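Local coordinates for lipoprotein (Mycoplasma mycoides subsp. capri, PDB 7ADK), which is a lipoprotein that probably acts as a peptidase with a clan PA (chymotrypsin-like) fold, at residues G711-F716 and E746-F751; V773-N778 and L785-R790. All blocks are in the same frame, centred on the assembly; numbering follows the deposited sequence.

Contact 1 of 2, residues G711-F716 and E746-F751; sequences GLTDAF and EILPRF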
loop_
_atom_site.group_PDB
_atom_site.type_symbol
_atom_site.label_atom_id
_atom_site.label_comp_id
_atom_site.label_asym_id
_atom_site.label_seq_id
_atom_site.Cartn_x
_atom_site.Cartn_y
_atom_site.Cartn_z
ATOM N N GLY B 711 -6.478 -5.014 -30.365
ATOM C CA GLY B 711 -5.165 -5.152 -29.762
ATOM C C GLY B 711 -4.056 -5.828 -30.565
ATOM O O GLY B 711 -3.054 -6.191 -29.949
ATOM N N LEU B 712 -4.145 -5.981 -31.883
ATOM C CA LEU B 712 -2.992 -6.310 -32.734
ATOM C C LEU B 712 -2.481 -5.058 -33.443
ATOM O O LEU B 712 -3.248 -4.253 -33.989
ATOM C CB LEU B 712 -3.294 -7.384 -33.787
ATOM C CG LEU B 712 -3.755 -8.764 -33.300
ATOM C CD1 LEU B 712 -3.707 -9.740 -34.479
ATOM C CD2 LEU B 712 -2.887 -9.366 -32.206
ATOM N N THR B 713 -1.162 -4.892 -33.506
ATOM C CA THR B 713 -0.534 -3.770 -34.207
ATOM C C THR B 713 0.744 -4.132 -34.952
ATOM O O THR B 713 1.379 -5.141 -34.681
ATOM C CB THR B 713 -0.377 -2.545 -33.294
ATOM O OG1 THR B 713 -0.169 -1.421 -34.105
ATOM C CG2 THR B 713 0.768 -2.562 -32.299
ATOM N N ASP B 714 1.116 -3.302 -35.916
ATOM C CA ASP B 714 2.441 -3.310 -36.535
ATOM C C ASP B 714 3.122 -2.021 -36.077
ATOM O O ASP B 714 2.630 -0.917 -36.319
ATOM C CB ASP B 714 2.299 -3.428 -38.064
ATOM C CG ASP B 714 3.584 -3.260 -38.894
ATOM O OD1 ASP B 714 4.644 -2.891 -38.357
ATOM O OD2 ASP B 714 3.509 -3.464 -40.136
ATOM N N ALA B 715 4.213 -2.170 -35.329
ATOM C CA ALA B 715 4.831 -1.070 -34.622
ATOM C C ALA B 715 5.354 0.020 -35.553
ATOM O O ALA B 715 5.177 1.187 -35.241
ATOM C CB ALA B 715 5.960 -1.599 -33.763
ATOM N N PHE B 716 5.964 -0.285 -36.699
ATOM C CA PHE B 716 6.566 0.783 -37.496
ATOM C C PHE B 716 5.517 1.686 -38.148
ATOM O O PHE B 716 5.655 2.907 -38.102
ATOM C CB PHE B 716 7.598 0.229 -38.469
ATOM C CG PHE B 716 8.353 1.327 -39.184
ATOM C CD1 PHE B 716 9.412 1.982 -38.540
ATOM C CD2 PHE B 716 7.938 1.750 -40.454
ATOM C CE1 PHE B 716 10.043 3.077 -39.153
ATOM C CE2 PHE B 716 8.575 2.846 -41.069
ATOM C CZ PHE B 716 9.614 3.521 -40.411
ATOM N N GLU B 746 3.226 -6.369 -32.679
ATOM C CA GLU B 746 3.020 -6.006 -31.281
ATOM C C GLU B 746 1.566 -6.144 -30.823
ATOM O O GLU B 746 0.631 -6.163 -31.618
ATOM C CB GLU B 746 3.580 -4.609 -30.974
ATOM C CG GLU B 746 5.094 -4.517 -31.171
ATOM C CD GLU B 746 5.775 -3.310 -30.521
ATOM O OE1 GLU B 746 5.109 -2.424 -29.959
ATOM O OE2 GLU B 746 7.014 -3.214 -30.612
ATOM N N ILE B 747 1.413 -6.276 -29.509
ATOM C CA ILE B 747 0.196 -6.653 -28.792
ATOM C C ILE B 747 -0.193 -5.555 -27.799
ATOM O O ILE B 747 0.687 -4.949 -27.195
ATOM C CB ILE B 747 0.456 -7.987 -28.069
ATOM C CG1 ILE B 747 0.891 -9.130 -29.009
ATOM C CG2 ILE B 747 -0.727 -8.420 -27.218
ATOM C CD1 ILE B 747 -0.088 -9.495 -30.108
ATOM N N LEU B 748 -1.491 -5.307 -27.626
ATOM C CA LEU B 748 -2.046 -4.402 -26.617
ATOM C C LEU B 748 -2.803 -5.199 -25.525
ATOM O O LEU B 748 -3.981 -5.509 -25.699
ATOM C CB LEU B 748 -2.947 -3.322 -27.250
ATOM C CG LEU B 748 -2.307 -2.257 -28.157
ATOM C CD1 LEU B 748 -1.171 -1.536 -27.449
ATOM C CD2 LEU B 748 -1.805 -2.751 -29.507
ATOM N N PRO B 749 -2.150 -5.542 -24.406
ATOM C CA PRO B 749 -2.785 -6.107 -23.220
ATOM C C PRO B 749 -3.897 -5.244 -22.609
ATOM O O PRO B 749 -3.750 -4.027 -22.477
ATOM C CB PRO B 749 -1.629 -6.278 -22.236
ATOM C CG PRO B 749 -0.527 -5.360 -22.724
ATOM C CD PRO B 749 -0.707 -5.512 -24.214
ATOM N N ARG B 750 -5.000 -5.885 -22.194
ATOM C CA ARG B 750 -6.246 -5.231 -21.735
ATOM C C ARG B 750 -6.118 -4.336 -20.497
ATOM O O ARG B 750 -6.452 -3.158 -20.580
ATOM C CB ARG B 750 -7.333 -6.297 -21.534
ATOM C CG ARG B 750 -8.688 -5.748 -21.088
ATOM C CD ARG B 750 -9.669 -6.889 -20.843
ATOM N NE ARG B 750 -10.987 -6.387 -20.461
ATOM C CZ ARG B 750 -11.960 -7.051 -19.880
ATOM N NH1 ARG B 750 -11.903 -8.321 -19.632
ATOM N NH2 ARG B 750 -13.032 -6.430 -19.527
ATOM N N PHE B 751 -5.713 -4.898 -19.358
ATOM C CA PHE B 751 -5.718 -4.230 -18.051
ATOM C C PHE B 751 -4.285 -4.001 -17.562
ATOM O O PHE B 751 -3.892 -4.547 -16.539
ATOM C CB PHE B 751 -6.537 -5.060 -17.035
ATOM C CG PHE B 751 -8.056 -5.106 -17.152
ATOM C CD1 PHE B 751 -8.802 -3.984 -17.566
ATOM C CD2 PHE B 751 -8.734 -6.251 -16.697
ATOM C CE1 PHE B 751 -10.204 -4.010 -17.520
ATOM C CE2 PHE B 751 -10.136 -6.280 -16.664
ATOM C CZ PHE B 751 -10.872 -5.152 -17.057
#
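Short strand 712-714, just before helix 715-719, runs antiparallel to the end of strand 737-747 in the mixed sheet of the probable peptidase domain. Thr713 and Glu746 form a hydrogen-bonded pair, with Thr713 N giving to Glu746 O at 2.9 Å and Glu746 N to Thr713 O at 3.0 Å; both donors stand out of the carbonyl plane. Two residues on, past the non-hydrogen-bonded pair Leu712–Ile747, Leu748 N meets a lone pair of Gly711 O at 2.9 Å. Gly711 has a positive phi (68°), which a residue without a side chain accepts readily.

Glu746 can be followed outward from the sheet. Its CB lies 3.7 Å from Thr713 CG2, the two side chains running alongside each other. CG, set anti to the carbonyl carbon, passes Ala715 CB, and the extended chain brings CD to 3.7 Å from that methyl, small enough to let the carboxylate lie beside it. One rotation about CA–CB of Thr713 puts OG1 anti to the backbone N (chi1 -162°), where it bonds Tyr703 O, and turns CG2 toward Glu746 and to 3.8 Å from Leu748 CD2. On the other face, where apolar residues suit a buried sheet, one methyl of the Leu712 fork, CD2, lies 3.5 Å from CD1 at the end of the longer Ile747 arm.

The Glu746 carboxylate is thus buried, with Leu785 and Val787 of strand 783-792 and the His775 ring of strand 769-778 also against it. The apolar neighbours would tend to raise its pKa, whereas His775, if protonated, would favour the charged carboxylate.

Contact 2 of 2, residues V773-N778 and L785-R790; sequences VYHASN and LAVAFR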
loop_
_atom_site.group_PDB
_atom_site.type_symbol
_atom_site.label_atom_id
_atom_site.label_comp_id
_atom_site.label_asym_id
_atom_site.label_seq_id
_atom_site.Cartn_x
_atom_site.Cartn_y
_atom_site.Cartn_z
ATOM N N VAL B 773 6.537 -9.527 -25.106
ATOM C CA VAL B 773 7.339 -8.845 -24.081
ATOM C C VAL B 773 6.873 -7.412 -23.896
ATOM O O VAL B 773 7.058 -6.597 -24.786
ATOM C CB VAL B 773 8.833 -8.823 -24.449
ATOM C CG1 VAL B 773 9.635 -8.504 -23.200
ATOM C CG2 VAL B 773 9.306 -10.131 -25.051
ATOM N N TYR B 774 6.288 -7.058 -22.761
ATOM C CA TYR B 774 5.811 -5.702 -22.502
ATOM C C TYR B 774 6.950 -4.715 -22.272
ATOM O O TYR B 774 7.909 -5.023 -21.563
ATOM C CB TYR B 774 4.884 -5.722 -21.305
ATOM C CG TYR B 774 4.185 -4.421 -21.042
ATOM C CD1 TYR B 774 2.971 -4.153 -21.694
ATOM C CD2 TYR B 774 4.697 -3.530 -20.083
ATOM C CE1 TYR B 774 2.233 -3.018 -21.335
ATOM C CE2 TYR B 774 3.965 -2.388 -19.734
ATOM C CZ TYR B 774 2.723 -2.142 -20.348
ATOM O OH TYR B 774 1.961 -1.114 -19.920
ATOM N N HIS B 775 6.834 -3.499 -22.812
ATOM C CA HIS B 775 7.899 -2.490 -22.676
ATOM C C HIS B 775 7.462 -1.035 -22.486
ATOM O O HIS B 775 8.173 -0.302 -21.808
ATOM C CB HIS B 775 8.887 -2.601 -23.836
ATOM C CG HIS B 775 8.420 -2.010 -25.138
ATOM N ND1 HIS B 775 7.655 -2.654 -26.098
ATOM C CD2 HIS B 775 8.697 -0.752 -25.576
ATOM C CE1 HIS B 775 7.504 -1.775 -27.091
ATOM N NE2 HIS B 775 8.116 -0.629 -26.805
ATOM N N ALA B 776 6.320 -0.610 -23.013
ATOM C CA ALA B 776 5.832 0.761 -22.885
ATOM C C ALA B 776 4.452 0.794 -22.245
ATOM O O ALA B 776 3.611 -0.029 -22.580
ATOM C CB ALA B 776 5.818 1.418 -24.251
ATOM N N SER B 777 4.195 1.765 -21.372
ATOM C CA SER B 777 2.894 1.974 -20.720
ATOM C C SER B 777 2.245 3.289 -21.115
ATOM O O SER B 777 2.930 4.273 -21.377
ATOM C CB SER B 777 3.016 1.974 -19.201
ATOM O OG SER B 777 3.550 0.765 -18.741
ATOM N N ASN B 778 0.922 3.323 -21.099
ATOM C CA ASN B 778 0.132 4.531 -21.207
ATOM C C ASN B 778 -1.056 4.437 -20.245
ATOM O O ASN B 778 -2.093 3.859 -20.545
ATOM C CB ASN B 778 -0.255 4.698 -22.675
ATOM C CG ASN B 778 -0.959 6.001 -22.949
ATOM O OD1 ASN B 778 -1.575 6.619 -22.093
ATOM N ND2 ASN B 778 -0.900 6.459 -24.164
ATOM N N LEU B 785 2.227 -1.590 -24.641
ATOM C CA LEU B 785 2.694 -2.270 -25.842
ATOM C C LEU B 785 3.660 -3.414 -25.545
ATOM O O LEU B 785 4.577 -3.262 -24.738
ATOM C CB LEU B 785 3.329 -1.229 -26.758
ATOM C CG LEU B 785 2.342 -0.145 -27.228
ATOM C CD1 LEU B 785 2.894 1.240 -26.946
ATOM C CD2 LEU B 785 2.063 -0.275 -28.711
ATOM N N ALA B 786 3.482 -4.548 -26.224
ATOM C CA ALA B 786 4.324 -5.733 -26.077
ATOM C C ALA B 786 4.866 -6.284 -27.409
ATOM O O ALA B 786 4.113 -6.466 -28.358
ATOM C CB ALA B 786 3.561 -6.788 -25.275
ATOM N N VAL B 787 6.159 -6.600 -27.473
ATOM C CA VAL B 787 6.858 -7.180 -28.626
ATOM C C VAL B 787 6.490 -8.640 -28.799
ATOM O O VAL B 787 6.818 -9.438 -27.928
ATOM C CB VAL B 787 8.382 -7.073 -28.442
ATOM C CG1 VAL B 787 9.177 -7.780 -29.532
ATOM C CG2 VAL B 787 8.846 -5.631 -28.437
ATOM N N ALA B 788 5.893 -9.048 -29.916
ATOM C CA ALA B 788 5.782 -10.472 -30.206
ATOM C C ALA B 788 7.146 -11.037 -30.637
ATOM O O ALA B 788 7.841 -10.470 -31.481
ATOM C CB ALA B 788 4.679 -10.723 -31.226
ATOM N N PHE B 789 7.533 -12.184 -30.086
ATOM C CA PHE B 789 8.779 -12.880 -30.449
ATOM C C PHE B 789 8.788 -13.418 -31.886
ATOM O O PHE B 789 9.835 -13.524 -32.519
ATOM C CB PHE B 789 8.991 -14.089 -29.527
ATOM C CG PHE B 789 9.021 -13.817 -28.046
ATOM C CD1 PHE B 789 10.160 -13.259 -27.452
ATOM C CD2 PHE B 789 7.914 -14.143 -27.256
ATOM C CE1 PHE B 789 10.198 -13.070 -26.067
ATOM C CE2 PHE B 789 7.944 -13.916 -25.876
ATOM C CZ PHE B 789 9.097 -13.410 -25.278
ATOM N N ARG B 790 7.611 -13.816 -32.360
ATOM C CA ARG B 790 7.379 -14.488 -33.628
ATOM C C ARG B 790 6.354 -13.711 -34.432
ATOM O O ARG B 790 5.372 -13.223 -33.887
ATOM C CB ARG B 790 6.945 -15.923 -33.341
ATOM C CG ARG B 790 6.914 -16.787 -34.588
ATOM C CD ARG B 790 6.547 -18.214 -34.257
ATOM N NE ARG B 790 6.342 -19.022 -35.458
ATOM C CZ ARG B 790 7.244 -19.698 -36.127
ATOM N NH1 ARG B 790 8.498 -19.711 -35.817
ATOM N NH2 ARG B 790 6.895 -20.412 -37.142
#
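A beta hairpin, made of strands 769-778 and 783-792, holds this contact, and a beta bulge interrupts its ladder. The strands belong to a sheet of the peptidase domain, probably one of the two barrels usual in clan PA. Val773 and Val787 form a hydrogen-bonded pair, each N giving to the other's O at 2.8 Å. Beyond Tyr774, opposite Ala786, the register slips by one: His775 N bonds nearly along the C=O axis to Leu785 O at 3.0 Å, and Leu785 N returns the bond to Ala776 O. The extra residue is accommodated by a helix-like psi of -30° at His775.

Two side chains cross at about a right angle where Val773 CG2, anti to its carbonyl carbon, meets the CE1–CZ bond of Phe789 obliquely; CG2 lies 3.2 Å from CE1. A branched valine suits a strand and offers this methyl to the ring, which also packs edge-to-face on Phe595 and Phe540. His775 has CG between N and the carbonyl carbon (chi1 77°), so its ring reaches toward the partner strand: ND1 is close to Leu785 O without bonding, the angle being poor, and the ring crosses the Val787 side chain, ND1 4.0 Å from CG2. Ala776 CB meets Leu785 CD1, a small methyl against a larger tip.

On the opposite face Tyr774 has CG anti to its backbone N, bringing its CD1–CE1 side obliquely to the Leu785 backbone, with CE1 3.6 Å from Leu785 N; Ala786 leaves room for Tyr774 CB. The far end of the ring turns back to its own strand, where Tyr774 OH and Ser777 OG share a hydrogen bond of 2.7 Å.

How the contacts relate
The centres of contacts 1 and 2 lie 7 Å apart, and both belong to one mixed sheet. Along the chain contact 1 closes at residue 751 before contact 2 opens at 773. In space strand 783-792 sits between its hairpin partner 769-778 and strand 737-747, whose far side is taken by strand 712-714, so the four run side by side. The join is direct: a probable hydrogen bond from Ile747 N to Ala786 O, with Leu748 CD1 against Leu785 CD2. A segment closing strand 737-747 is therefore tied to the hairpin that follows it, consistent with one continuous sheet of a clan PA-like domain.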